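Long-range contacts in ApRick protease (PDB 5C9F), which probably cleaves proteins as a retropepsin-like aspartic protease, the chain here being the protease part of a longer, probably membrane-bound protein: residues 10-15 with 121-126; 33-38 with 101-106; 53-58 with 78-83. All blocks are in the same frame, centred on the assembly; numbering follows the deposited sequence.

Contact 1. Residues 10-15 with 121-126; sequences EIIIAR and KDLLIL
Arg15 and Asp122 close the end of a ladder in which strand 10-14 runs antiparallel to strand 123-126. Start at Arg15 CB, which rests against the backbone of the partner, 3.5 Å from Asp122 O. With CG anti to the backbone N (chi1 -167°), the chain first continues extended. CD then passes 3.5 Å from Asp122 OD1, and the bend at chi3 (-66°) brings NE round to the same oxygen. There NE and OD1 form a salt bridge of 3.0 Å, the N-H meeting OD1 on its anti side. The guanidinium and carboxylate planes stand 83° apart, so the two groups share this one bond instead of lying as a flat pair. NH1, at the tip, turns to Gly19 O. The backbone is held too: Arg15 N donates to Asp122 O at 2.9 Å, from above the carbonyl plane.

The rest is regular sheet. Ile11 with Leu126 and Ile13 with Leu124 are hydrogen-bonded pairs, each joined by two nearly straight N-H...O bonds; Leu126 N to Ile11 O measures 2.8 Å. In the non-hydrogen-bonded pairs, Ile12 faces Ile125 and Ala14 faces Leu123. Leu123 CD2 leans across to the other strand, 4.0 Å from Ile12 CG2 and 4.4 Å from Ala14 CB.

On one face Ile11 packs on Ile85, Ile13 and Leu126 on Ile23 of strand 22-27, and Leu124 and Leu126 touch Phe117 on the adjoining strand 116-120. On the other face Ile12 and Leu123 pack on Ile12 of a third subunit. Strand 123-131 is central in its sheet, with strand 116-120 along its far edge, while Glu10, Ile11 and Ile12 pair antiparallel with a strand of a second subunit, carrying the sheet across the interface.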
loop_
_atom_site.group_PDB
_atom_site.type_symbol
_atom_site.label_atom_id
_atom_site.label_comp_id
_atom_site.label_asym_id
_atom_site.label_seq_id
_atom_site.Cartn_x
_atom_site.Cartn_y
_atom_site.Cartn_z
ATOM N N GLU A 10 -2.751 -0.417 8.961
ATOM C CA GLU A 10 -3.769 -1.197 9.598
ATOM C C GLU A 10 -3.760 -0.999 11.103
ATOM O O GLU A 10 -2.694 -0.776 11.714
ATOM C CB GLU A 10 -3.610 -2.676 9.291
ATOM C CG GLU A 10 -2.643 -3.440 10.198
ATOM C CD GLU A 10 -1.619 -4.247 9.428
ATOM O OE1 GLU A 10 -0.986 -3.674 8.514
ATOM O OE2 GLU A 10 -1.423 -5.424 9.760
ATOM N N ILE A 11 -4.959 -1.069 11.679
ATOM C CA ILE A 11 -5.145 -1.106 13.112
ATOM C C ILE A 11 -5.910 -2.384 13.428
ATOM O O ILE A 11 -6.934 -2.661 12.835
ATOM C CB ILE A 11 -5.909 0.147 13.596
ATOM C CG1 ILE A 11 -5.062 1.388 13.346
ATOM C CG2 ILE A 11 -6.158 0.072 15.088
ATOM C CD1 ILE A 11 -5.881 2.653 13.248
ATOM N N ILE A 12 -5.412 -3.127 14.410
ATOM C CA ILE A 12 -6.041 -4.366 14.852
ATOM C C ILE A 12 -6.336 -4.256 16.339
ATOM O O ILE A 12 -5.471 -3.865 17.133
ATOM C CB ILE A 12 -5.117 -5.574 14.672
ATOM C CG1 ILE A 12 -4.742 -5.724 13.203
ATOM C CG2 ILE A 12 -5.796 -6.851 15.155
ATOM C CD1 ILE A 12 -3.560 -6.658 13.014
ATOM N N ILE A 13 -7.580 -4.525 16.698
ATOM C CA ILE A 13 -8.054 -4.360 18.058
ATOM C C ILE A 13 -8.690 -5.628 18.511
ATOM O O ILE A 13 -9.570 -6.153 17.810
ATOM C CB ILE A 13 -9.019 -3.174 18.161
ATOM C CG1 ILE A 13 -8.199 -1.882 18.036
ATOM C CG2 ILE A 13 -9.709 -3.121 19.541
ATOM C CD1 ILE A 13 -8.969 -0.742 17.481
ATOM N N ALA A 14 -8.277 -6.108 19.698
ATOM C CA ALA A 14 -8.851 -7.314 20.254
ATOM C C ALA A 14 -10.110 -6.949 21.048
ATOM O O ALA A 14 -10.162 -5.928 21.728
ATOM C CB ALA A 14 -7.844 -8.028 21.120
ATOM N N ARG A 15 -11.128 -7.789 20.928
ATOM C CA ARG A 15 -12.369 -7.580 21.616
ATOM C C ARG A 15 -12.081 -7.568 23.139
ATOM O O ARG A 15 -11.326 -8.328 23.593
ATOM C CB ARG A 15 -13.363 -8.702 21.301
ATOM C CG ARG A 15 -14.765 -8.353 21.754
ATOM C CD ARG A 15 -15.725 -9.517 21.534
ATOM N NE ARG A 15 -15.950 -9.833 20.119
ATOM C CZ ARG A 15 -16.887 -9.279 19.354
ATOM N NH1 ARG A 15 -17.614 -8.255 19.800
ATOM N NH2 ARG A 15 -17.040 -9.686 18.094
ATOM N N LYS A 121 -13.779 -13.076 14.424
ATOM C CA LYS A 121 -13.233 -13.895 15.539
ATOM C C LYS A 121 -12.527 -13.091 16.681
ATOM O O LYS A 121 -11.347 -13.338 16.993
ATOM C CB LYS A 121 -12.208 -14.929 15.008
ATOM C CG LYS A 121 -12.662 -15.886 13.901
ATOM C CD LYS A 121 -13.443 -17.051 14.524
ATOM C CE LYS A 121 -14.583 -17.553 13.666
ATOM N NZ LYS A 121 -15.862 -16.859 13.970
ATOM N N ASP A 122 -13.252 -12.156 17.299
ATOM C CA ASP A 122 -12.771 -11.327 18.430
ATOM C C ASP A 122 -11.741 -10.302 18.016
ATOM O O ASP A 122 -11.051 -9.761 18.871
ATOM C CB ASP A 122 -12.268 -12.156 19.613
ATOM C CG ASP A 122 -13.369 -12.968 20.227
ATOM O OD1 ASP A 122 -14.547 -12.524 20.156
ATOM O OD2 ASP A 122 -13.077 -14.054 20.745
ATOM N N LEU A 123 -11.653 -10.011 16.713
ATOM C CA LEU A 123 -10.744 -8.949 16.194
ATOM C C LEU A 123 -11.448 -7.971 15.307
ATOM O O LEU A 123 -12.312 -8.335 14.503
ATOM C CB LEU A 123 -9.659 -9.538 15.317
ATOM C CG LEU A 123 -8.659 -10.442 15.963
ATOM C CD1 LEU A 123 -7.726 -10.995 14.885
ATOM C CD2 LEU A 123 -7.894 -9.706 17.071
ATOM N N LEU A 124 -11.082 -6.705 15.471
ATOM C CA LEU A 124 -11.580 -5.638 14.603
ATOM C C LEU A 124 -10.366 -5.167 13.836
ATOM O O LEU A 124 -9.346 -4.838 14.438
ATOM C CB LEU A 124 -12.175 -4.531 15.454
ATOM C CG LEU A 124 -12.277 -3.089 14.873
ATOM C CD1 LEU A 124 -13.170 -3.086 13.694
ATOM C CD2 LEU A 124 -12.864 -2.168 15.927
ATOM N N ILE A 125 -10.487 -5.102 12.516
ATOM C CA ILE A 125 -9.368 -4.756 11.655
ATOM C C ILE A 125 -9.775 -3.563 10.781
ATOM O O ILE A 125 -10.775 -3.612 10.045
ATOM C CB ILE A 125 -8.943 -5.950 10.773
ATOM C CG1 ILE A 125 -8.585 -7.167 11.642
ATOM C CG2 ILE A 125 -7.787 -5.551 9.878
ATOM C CD1 ILE A 125 -9.512 -8.353 11.503
ATOM N N LEU A 126 -9.059 -2.462 10.958
ATOM C CA LEU A 126 -9.242 -1.260 10.126
ATOM C C LEU A 126 -8.016 -1.131 9.204
ATOM O O LEU A 126 -6.898 -1.147 9.679
ATOM C CB LEU A 126 -9.301 -0.054 10.965
ATOM C CG LEU A 126 -10.444 -0.094 12.014
ATOM C CD1 LEU A 126 -10.338 1.076 12.949
ATOM C CD2 LEU A 126 -11.799 -0.086 11.357
#

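Contact 2. Residues 33-38 with 101-106; sequences KFMVDT and LDISLL
Met35 gives and takes a backbone bond with strand 104-106: its N donates to Ser104 O at 2.8 Å, and its O accepts from Leu106 N at 3.0 Å. Asp37 N adds a third bond, to Leu106 O. The pairing is parallel but strongly twisted, the strand axes lying 55° apart. Just beyond it, a water bridges Lys33 O, to which it donates at 2.7 Å, and Ser104 N, from which it accepts. Ser104 OG is hydrogen-bonded to Asp49 OD2 and Thr46 N.

Asp37 opens the Asp-Thr-Gly signature of aspartic proteases, the sequence that supplies the catalytic aspartate in retropepsins. Strand 104-106 pairs with 30-36 and, through a backbone bond between Leu105 and Ala44, also meets strand 43-45, consistent with the psi-shaped motif of that family.

Among the apolar contacts, Met35 and Leu105 lie side by side, pointing the same way, with CE of Met35 3.5 Å from CD2 of Leu105. Ile103 CG2 meets Met35 CB at 3.7 Å. On the other face, Phe34 CD1 comes within 3.6 Å of Ser104 CB, and the Phe34 side chain crosses that of Leu106 at about a right angle. Val36 and Leu106 pack on Leu111 of helix 108-111.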
loop_
_atom_site.group_PDB
_atom_site.type_symbol
_atom_site.label_atom_id
_atom_site.label_comp_id
_atom_site.label_asym_id
_atom_site.label_seq_id
_atom_site.Cartn_x
_atom_site.Cartn_y
_atom_site.Cartn_z
ATOM N N LYS A 33 -11.359 7.877 24.234
ATOM C CA LYS A 33 -11.690 6.478 24.136
ATOM C C LYS A 33 -13.103 6.299 23.632
ATOM O O LYS A 33 -14.042 6.826 24.191
ATOM C CB LYS A 33 -11.539 5.812 25.495
ATOM C CG LYS A 33 -11.590 4.293 25.376
ATOM C CD LYS A 33 -11.563 3.654 26.750
ATOM C CE LYS A 33 -11.097 2.218 26.679
ATOM N NZ LYS A 33 -11.226 1.556 28.005
ATOM N N PHE A 34 -13.246 5.570 22.537
ATOM C CA PHE A 34 -14.553 5.265 21.962
ATOM C C PHE A 34 -14.860 3.810 22.050
ATOM O O PHE A 34 -13.951 2.958 21.956
ATOM C CB PHE A 34 -14.562 5.599 20.471
ATOM C CG PHE A 34 -14.514 7.041 20.191
ATOM C CD1 PHE A 34 -15.659 7.798 20.286
ATOM C CD2 PHE A 34 -13.316 7.673 19.881
ATOM C CE1 PHE A 34 -15.608 9.186 20.082
ATOM C CE2 PHE A 34 -13.262 9.042 19.628
ATOM C CZ PHE A 34 -14.404 9.805 19.733
ATOM N N MET A 35 -16.132 3.501 22.243
ATOM C CA MET A 35 -16.648 2.180 21.994
ATOM C C MET A 35 -17.172 2.133 20.559
ATOM O O MET A 35 -17.894 3.036 20.134
ATOM C CB MET A 35 -17.769 1.864 22.966
ATOM C CG MET A 35 -18.275 0.417 22.867
ATOM S SD MET A 35 -19.465 0.013 24.171
ATOM C CE MET A 35 -20.911 0.706 23.463
ATOM N N VAL A 36 -16.781 1.108 19.816
ATOM C CA VAL A 36 -17.338 0.871 18.459
ATOM C C VAL A 36 -18.804 0.392 18.554
ATOM O O VAL A 36 -19.123 -0.480 19.359
ATOM C CB VAL A 36 -16.519 -0.180 17.718
ATOM C CG1 VAL A 36 -17.162 -0.505 16.357
ATOM C CG2 VAL A 36 -15.099 0.326 17.566
ATOM N N ASP A 37 -19.695 1.058 17.821
ATOM C CA ASP A 37 -21.141 0.733 17.796
ATOM C C ASP A 37 -21.621 0.798 16.357
ATOM O O ASP A 37 -21.758 1.900 15.809
ATOM C CB ASP A 37 -21.908 1.737 18.646
ATOM C CG ASP A 37 -23.358 1.331 18.872
ATOM O OD1 ASP A 37 -23.817 0.357 18.240
ATOM O OD2 ASP A 37 -24.050 1.988 19.691
ATOM N N THR A 38 -21.759 -0.368 15.707
ATOM C CA THR A 38 -22.220 -0.502 14.303
ATOM C C THR A 38 -23.695 -0.084 14.146
ATOM O O THR A 38 -24.100 0.193 13.052
ATOM C CB THR A 38 -22.044 -1.952 13.745
ATOM O OG1 THR A 38 -22.627 -2.891 14.658
ATOM C CG2 THR A 38 -20.589 -2.295 13.532
ATOM N N LEU A 101 -25.070 8.769 28.611
ATOM C CA LEU A 101 -23.933 8.092 27.953
ATOM C C LEU A 101 -22.675 7.772 28.788
ATOM O O LEU A 101 -21.887 8.639 29.169
ATOM C CB LEU A 101 -23.549 8.847 26.655
ATOM C CG LEU A 101 -22.908 8.047 25.528
ATOM C CD1 LEU A 101 -23.898 7.017 25.001
ATOM C CD2 LEU A 101 -22.442 8.980 24.411
ATOM N N ASP A 102 -22.403 6.483 28.966
ATOM C CA ASP A 102 -21.196 6.044 29.715
ATOM C C ASP A 102 -19.875 6.195 28.982
ATOM O O ASP A 102 -18.855 6.556 29.560
ATOM C CB ASP A 102 -21.335 4.559 30.113
ATOM C CG ASP A 102 -20.632 4.238 31.424
ATOM O OD1 ASP A 102 -20.928 4.905 32.435
ATOM O OD2 ASP A 102 -19.793 3.316 31.445
ATOM N N ILE A 103 -19.886 5.938 27.685
ATOM C CA ILE A 103 -18.664 6.084 26.914
ATOM C C ILE A 103 -19.008 6.562 25.522
ATOM O O ILE A 103 -20.068 6.206 24.949
ATOM C CB ILE A 103 -17.896 4.743 26.866
ATOM C CG1 ILE A 103 -16.538 4.954 26.263
ATOM C CG2 ILE A 103 -18.678 3.727 26.078
ATOM C CD1 ILE A 103 -15.557 3.855 26.538
ATOM N N SER A 104 -18.128 7.389 24.956
ATOM C CA SER A 104 -18.379 7.907 23.655
ATOM C C SER A 104 -18.407 6.804 22.635
ATOM O O SER A 104 -17.714 5.789 22.804
ATOM C CB SER A 104 -17.325 8.938 23.302
ATOM O OG SER A 104 -17.503 10.052 24.113
ATOM N N LEU A 105 -19.168 7.014 21.562
ATOM C CA LEU A 105 -19.412 6.014 20.562
ATOM C C LEU A 105 -18.885 6.450 19.238
ATOM O O LEU A 105 -19.161 7.527 18.776
ATOM C CB LEU A 105 -20.929 5.717 20.409
ATOM C CG LEU A 105 -21.679 5.283 21.691
ATOM C CD1 LEU A 105 -23.168 5.117 21.428
ATOM C CD2 LEU A 105 -21.095 4.004 22.261
ATOM N N LEU A 106 -18.243 5.522 18.569
ATOM C CA LEU A 106 -17.841 5.698 17.205
ATOM C C LEU A 106 -18.757 4.829 16.377
ATOM O O LEU A 106 -18.872 3.612 16.595
ATOM C CB LEU A 106 -16.403 5.147 17.107
ATOM C CG LEU A 106 -15.525 5.611 15.973
ATOM C CD1 LEU A 106 -14.103 5.145 16.283
ATOM C CD2 LEU A 106 -16.005 4.991 14.704
HETATM O O HOH W 1 -15.317 8.190 26.073
#

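Contact 3. Residues 53-58 with 78-83; sequences LGFDLT and ITLNSV
Phe55 rests on Ile78, and one residue on in the chain Asp56 OD1 is held by two groups of Thr58: OG1 donates to it at 2.7 Å, from above the carboxylate plane, and the N of Thr58 adds a weak bond. This knits the loop together locally; the contact itself is made by Phe55 and Leu53.

Ile78 touches the Phe55 ring with both branches. Its CG2 lies 3.8 Å from Phe55 CE1 and makes an off-centre CH-pi contact, 4.3 Å from the ring centroid. Its CG1 sits between the backbone N and the carbonyl carbon (chi1 56°), and beyond it Ile78 CD1 comes to 4.0 Å from Phe55 CE2. Leu80 CD2 approaches the edge of the same ring, near its plane, and is also 4.1 Å from Leu53 CD1.

Leu53 and Phe55 flank Gly54, the C-prime residue of the Schellman motif that ends helix 47-52; its positive phi turns the chain there. Leu45 of strand 43-45 touches both Leu53 and Ile78. Between these two segments the link is van der Waals contact of aliphatic and aromatic groups; no hydrogen bond sets their relative position, which rests on the fit of Ile78 and Leu80 round the Phe55 ring.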
loop_
_atom_site.group_PDB
_atom_site.type_symbol
_atom_site.label_atom_id
_atom_site.label_comp_id
_atom_site.label_asym_id
_atom_site.label_seq_id
_atom_site.Cartn_x
_atom_site.Cartn_y
_atom_site.Cartn_z
ATOM N N LEU A 53 -12.979 18.469 25.125
ATOM C CA LEU A 53 -12.678 19.008 23.820
ATOM C C LEU A 53 -13.005 20.508 23.742
ATOM O O LEU A 53 -12.869 21.128 22.677
ATOM C CB LEU A 53 -13.454 18.253 22.739
ATOM C CG LEU A 53 -12.985 16.802 22.578
ATOM C CD1 LEU A 53 -13.862 16.082 21.588
ATOM C CD2 LEU A 53 -11.515 16.665 22.168
ATOM N N GLY A 54 -13.385 21.099 24.860
ATOM C CA GLY A 54 -13.579 22.567 24.946
ATOM C C GLY A 54 -14.962 23.012 24.520
ATOM O O GLY A 54 -15.171 24.190 24.349
ATOM N N PHE A 55 -15.908 22.088 24.346
ATOM C CA PHE A 55 -17.271 22.486 24.058
ATOM C C PHE A 55 -17.929 23.063 25.326
ATOM O O PHE A 55 -17.710 22.587 26.420
ATOM C CB PHE A 55 -18.065 21.330 23.521
ATOM C CG PHE A 55 -17.723 20.976 22.120
ATOM C CD1 PHE A 55 -18.172 21.761 21.072
ATOM C CD2 PHE A 55 -16.888 19.935 21.842
ATOM C CE1 PHE A 55 -17.852 21.462 19.766
ATOM C CE2 PHE A 55 -16.556 19.620 20.537
ATOM C CZ PHE A 55 -17.010 20.399 19.489
ATOM N N ASP A 56 -18.623 24.179 25.171
ATOM C CA ASP A 56 -19.355 24.805 26.279
ATOM C C ASP A 56 -20.744 24.295 26.185
ATOM O O ASP A 56 -21.505 24.690 25.273
ATOM C CB ASP A 56 -19.327 26.336 26.151
ATOM C CG ASP A 56 -20.088 27.042 27.282
ATOM O OD1 ASP A 56 -20.909 26.402 27.977
ATOM O OD2 ASP A 56 -19.852 28.253 27.453
ATOM N N LEU A 57 -21.100 23.412 27.113
ATOM C CA LEU A 57 -22.361 22.665 26.971
ATOM C C LEU A 57 -23.557 23.619 27.063
ATOM O O LEU A 57 -24.568 23.351 26.456
ATOM C CB LEU A 57 -22.509 21.605 28.057
ATOM C CG LEU A 57 -21.915 20.208 27.869
ATOM C CD1 LEU A 57 -20.964 20.057 26.700
ATOM C CD2 LEU A 57 -21.295 19.782 29.184
ATOM N N THR A 58 -23.407 24.742 27.754
ATOM C CA THR A 58 -24.502 25.724 27.829
ATOM C C THR A 58 -24.748 26.487 26.514
ATOM O O THR A 58 -25.833 27.023 26.332
ATOM C CB THR A 58 -24.259 26.781 28.935
ATOM O OG1 THR A 58 -23.197 27.675 28.538
ATOM C CG2 THR A 58 -23.901 26.100 30.240
ATOM N N ILE A 78 -22.534 18.576 16.571
ATOM C CA ILE A 78 -21.235 19.214 16.536
ATOM C C ILE A 78 -20.481 18.692 15.340
ATOM O O ILE A 78 -20.836 17.670 14.767
ATOM C CB ILE A 78 -20.428 18.963 17.813
ATOM C CG1 ILE A 78 -20.293 17.446 18.073
ATOM C CG2 ILE A 78 -21.099 19.656 19.032
ATOM C CD1 ILE A 78 -19.329 17.093 19.157
ATOM N N THR A 79 -19.395 19.374 15.015
ATOM C CA THR A 79 -18.430 18.911 14.013
ATOM C C THR A 79 -17.027 18.865 14.614
ATOM O O THR A 79 -16.625 19.773 15.293
ATOM C CB THR A 79 -18.434 19.841 12.797
ATOM O OG1 THR A 79 -19.753 19.841 12.242
ATOM C CG2 THR A 79 -17.444 19.368 11.762
ATOM N N LEU A 80 -16.351 17.738 14.432
ATOM C CA LEU A 80 -15.044 17.535 14.993
ATOM C C LEU A 80 -14.014 17.849 13.895
ATOM O O LEU A 80 -13.957 17.203 12.866
ATOM C CB LEU A 80 -14.921 16.147 15.509
ATOM C CG LEU A 80 -15.913 15.786 16.645
ATOM C CD1 LEU A 80 -15.873 14.294 16.867
ATOM C CD2 LEU A 80 -15.627 16.487 17.937
ATOM N N ASN A 81 -13.221 18.871 14.124
ATOM C CA ASN A 81 -12.271 19.329 13.121
ATOM C C ASN A 81 -11.339 18.216 12.693
ATOM O O ASN A 81 -11.113 18.033 11.506
ATOM C CB ASN A 81 -11.444 20.506 13.651
ATOM C CG ASN A 81 -12.296 21.722 13.935
ATOM O OD1 ASN A 81 -13.290 21.956 13.281
ATOM N ND2 ASN A 81 -11.907 22.492 14.935
ATOM N N SER A 82 -10.811 17.477 13.651
ATOM C CA SER A 82 -9.841 16.439 13.353
ATOM C C SER A 82 -10.011 15.208 14.246
ATOM O O SER A 82 -10.180 15.328 15.458
ATOM C CB SER A 82 -8.423 17.004 13.520
ATOM O OG SER A 82 -7.460 15.967 13.646
ATOM N N VAL A 83 -10.105 14.059 13.608
ATOM C CA VAL A 83 -10.202 12.754 14.273
ATOM C C VAL A 83 -9.130 11.866 13.649
ATOM O O VAL A 83 -9.208 11.551 12.457
ATOM C CB VAL A 83 -11.567 12.060 14.079
ATOM C CG1 VAL A 83 -11.586 10.685 14.770
ATOM C CG2 VAL A 83 -12.743 12.874 14.641
#

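In the fold
Strand 2-14 leaves the N terminus and finds its partner within the chain only near the C-terminal end, so contact 1 closes a loop of 105 residues holding everything between. Next come strands 22-27 and 30-36; contact 2 joins the end of the latter to 101-106, nested inside that loop. Innermost is contact 3, which closes the short excursion from the end of helix 47-52 to strand 71-84. None of the three cross. Contacts 2 and 3 reach the same mixed sheet, whereas contact 1 belongs to the three-stranded one, and Leu124 CD2 against Val36 CG2, 3.7 Å apart, links the two. Contacts 1 and 3 lie on opposite sides of the chain's centre.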